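Endoglucanase (Mytilus edulis, PDB 1WC2) hydrolyses internal beta-1,4-glucosidic linkages in cellulose and related beta-glucans as a family 45 glycoside hydrolase, and also has expansin activity. Local coordinates at residues M55-G60 / F97-L102. Numbering follows the deposited sequence.
Sequences MYFDSG and FMITNL
F57, the last residue of the short helix 54-57, faces the corner that the chain turns at N101, and its CA is 6.1 Å from that of L102. The contact is carried by Y56 and F57 on one side and I99, N101 and L102 on the other. The CA-CB bond of F57 points toward the corner, and CG is anti to the backbone N (chi1 179°). L102 lies over one face of the F57 ring. Its CB sits 3.8 Å from the centroid of the F57 ring, a CH-pi contact only 6° off the ring normal. The two side chains cross at about a right angle, and L102 CD1 reaches back to F57 CB at 3.8 Å. The backbone carbonyl of N101 approaches the same ring obliquely, with its O 3.5 Å from F57 CD1. Y56 meets I99 differently: I99 CD1 lies at the edge of the tyrosine ring, in its plane, 3.7 Å from CE2. The Y56 hydroxyl is bonded to Q71, and its ring stacks on H68. At the corner, L102 N donates to N101 OD1 over 2.9 Å, from above the carbonyl plane. That oxygen also accepts from A29 N, so two backbone N-H groups hold the amide. The N101 side chain is about 4 Å from that of D24, the probable nucleophile. An alanine at F57 would probably leave L102 CB without its aromatic face and open a gap beside A29, C30 and C69. The helix therefore meets the corner of this double-psi barrel through apolar and CH-pi packing, while the polar groups of Y56 and N101 are satisfied by other bonds, the hydroxyl by Q71 and OD1 by the two N-H groups.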
loop_
_atom_site.group_PDB
_atom_site.type_symbol
_atom_site.label_atom_id
_atom_site.label_comp_id
_atom_site.label_asym_id
_atom_site.label_seq_id
_atom_site.Cartn_x
_atom_site.Cartn_y
_atom_site.Cartn_z
ATOM N N MET A 55 4.605 9.555 5.491
ATOM C CA MET A 55 4.659 10.823 4.754
ATOM C C MET A 55 3.839 10.794 3.457
ATOM O O MET A 55 3.356 11.840 3.008
ATOM C CB MET A 55 6.106 11.215 4.454
ATOM C CG MET A 55 6.804 11.892 5.606
ATOM S SD MET A 55 6.094 13.521 5.924
ATOM C CE MET A 55 6.326 14.331 4.637
ATOM N N TYR A 56 3.642 9.609 2.873
ATOM C CA TYR A 56 2.701 9.474 1.758
ATOM C C TYR A 56 1.237 9.485 2.211
ATOM O O TYR A 56 0.378 10.122 1.579
ATOM C CB TYR A 56 2.985 8.224 0.891
ATOM C CG TYR A 56 2.248 8.344 -0.437
ATOM C CD1 TYR A 56 2.769 9.132 -1.467
ATOM C CD2 TYR A 56 0.992 7.767 -0.643
ATOM C CE1 TYR A 56 2.083 9.331 -2.654
ATOM C CE2 TYR A 56 0.294 7.956 -1.846
ATOM C CZ TYR A 56 0.855 8.742 -2.844
ATOM O OH TYR A 56 0.187 8.973 -4.037
ATOM N N PHE A 57 0.938 8.809 3.309
ATOM C CA PHE A 57 -0.402 8.864 3.893
ATOM C C PHE A 57 -0.853 10.321 4.088
ATOM O O PHE A 57 -1.976 10.713 3.721
ATOM C CB PHE A 57 -0.400 8.089 5.225
ATOM C CG PHE A 57 -1.734 8.081 5.943
ATOM C CD1 PHE A 57 -2.719 7.168 5.602
ATOM C CD2 PHE A 57 -1.998 9.000 6.945
ATOM C CE1 PHE A 57 -3.948 7.176 6.272
ATOM C CE2 PHE A 57 -3.221 9.006 7.611
ATOM C CZ PHE A 57 -4.193 8.106 7.276
ATOM N N ASP A 58 0.038 11.112 4.672
ATOM C CA ASP A 58 -0.203 12.529 4.921
ATOM C C ASP A 58 1.120 13.245 5.205
ATOM O O ASP A 58 1.796 12.945 6.196
ATOM C CB ASP A 58 -1.132 12.746 6.117
ATOM C CG ASP A 58 -1.653 14.152 6.150
ATOM O OD1 ASP A 58 -1.052 14.990 6.877
ATOM O OD2 ASP A 58 -2.622 14.475 5.424
ATOM N N SER A 59 1.474 14.211 4.362
ATOM C CA SER A 59 2.754 14.910 4.484
ATOM C C SER A 59 2.812 15.815 5.718
ATOM O O SER A 59 3.906 16.163 6.173
ATOM C CB SER A 59 3.041 15.729 3.225
ATOM O OG SER A 59 2.149 16.806 3.139
ATOM N N GLY A 60 1.646 16.202 6.232
ATOM C CA GLY A 60 1.544 16.947 7.469
ATOM C C GLY A 60 1.550 16.075 8.721
ATOM O O GLY A 60 1.267 16.572 9.813
ATOM N N PHE A 97 -4.387 -1.330 -5.376
ATOM C CA PHE A 97 -4.685 -1.331 -3.951
ATOM C C PHE A 97 -5.223 0.030 -3.536
ATOM O O PHE A 97 -4.651 1.063 -3.875
ATOM C CB PHE A 97 -3.417 -1.663 -3.145
ATOM C CG PHE A 97 -2.850 -3.022 -3.454
ATOM C CD1 PHE A 97 -2.074 -3.219 -4.588
ATOM C CD2 PHE A 97 -3.106 -4.109 -2.629
ATOM C CE1 PHE A 97 -1.580 -4.475 -4.909
ATOM C CE2 PHE A 97 -2.600 -5.372 -2.943
ATOM C CZ PHE A 97 -1.839 -5.551 -4.085
ATOM N N MET A 98 -6.306 0.048 -2.768
ATOM C CA MET A 98 -6.799 1.285 -2.157
ATOM C C MET A 98 -6.111 1.525 -0.810
ATOM O O MET A 98 -6.071 0.616 0.032
ATOM C CB MET A 98 -8.310 1.223 -1.936
ATOM C CG MET A 98 -8.868 2.496 -1.290
ATOM S SD MET A 98 -10.669 2.473 -1.069
ATOM C CE MET A 98 -11.203 2.806 -2.790
ATOM N N ILE A 99 -5.612 2.745 -0.593
ATOM C CA ILE A 99 -5.063 3.120 0.709
ATOM C C ILE A 99 -6.226 3.296 1.698
ATOM O O ILE A 99 -7.073 4.178 1.523
ATOM C CB ILE A 99 -4.214 4.412 0.611
ATOM C CG1 ILE A 99 -2.968 4.166 -0.254
ATOM C CG2 ILE A 99 -3.836 4.916 2.000
ATOM C CD1 ILE A 99 -2.210 5.437 -0.646
ATOM N N THR A 100 -6.266 2.441 2.720
ATOM C CA THR A 100 -7.277 2.528 3.771
ATOM C C THR A 100 -6.671 2.740 5.153
ATOM O O THR A 100 -7.414 2.869 6.126
ATOM C CB THR A 100 -8.159 1.255 3.818
ATOM O OG1 THR A 100 -7.318 0.117 4.082
ATOM C CG2 THR A 100 -8.905 1.035 2.495
ATOM N N ASN A 101 -5.346 2.763 5.272
ATOM C CA ASN A 101 -4.721 2.819 6.585
ATOM C C ASN A 101 -3.335 3.453 6.474
ATOM O O ASN A 101 -2.833 3.724 5.372
ATOM C CB ASN A 101 -4.690 1.386 7.181
ATOM C CG ASN A 101 -4.585 1.338 8.719
ATOM O OD1 ASN A 101 -4.556 2.348 9.406
ATOM N ND2 ASN A 101 -4.574 0.128 9.255
ATOM N N LEU A 102 -2.754 3.707 7.643
ATOM C CA LEU A 102 -1.430 4.293 7.820
ATOM C C LEU A 102 -0.428 3.222 8.272
ATOM O O LEU A 102 -0.745 2.410 9.150
ATOM C CB LEU A 102 -1.528 5.369 8.912
ATOM C CG LEU A 102 -0.219 5.857 9.536
ATOM C CD1 LEU A 102 0.654 6.583 8.529
ATOM C CD2 LEU A 102 -0.493 6.740 10.733
#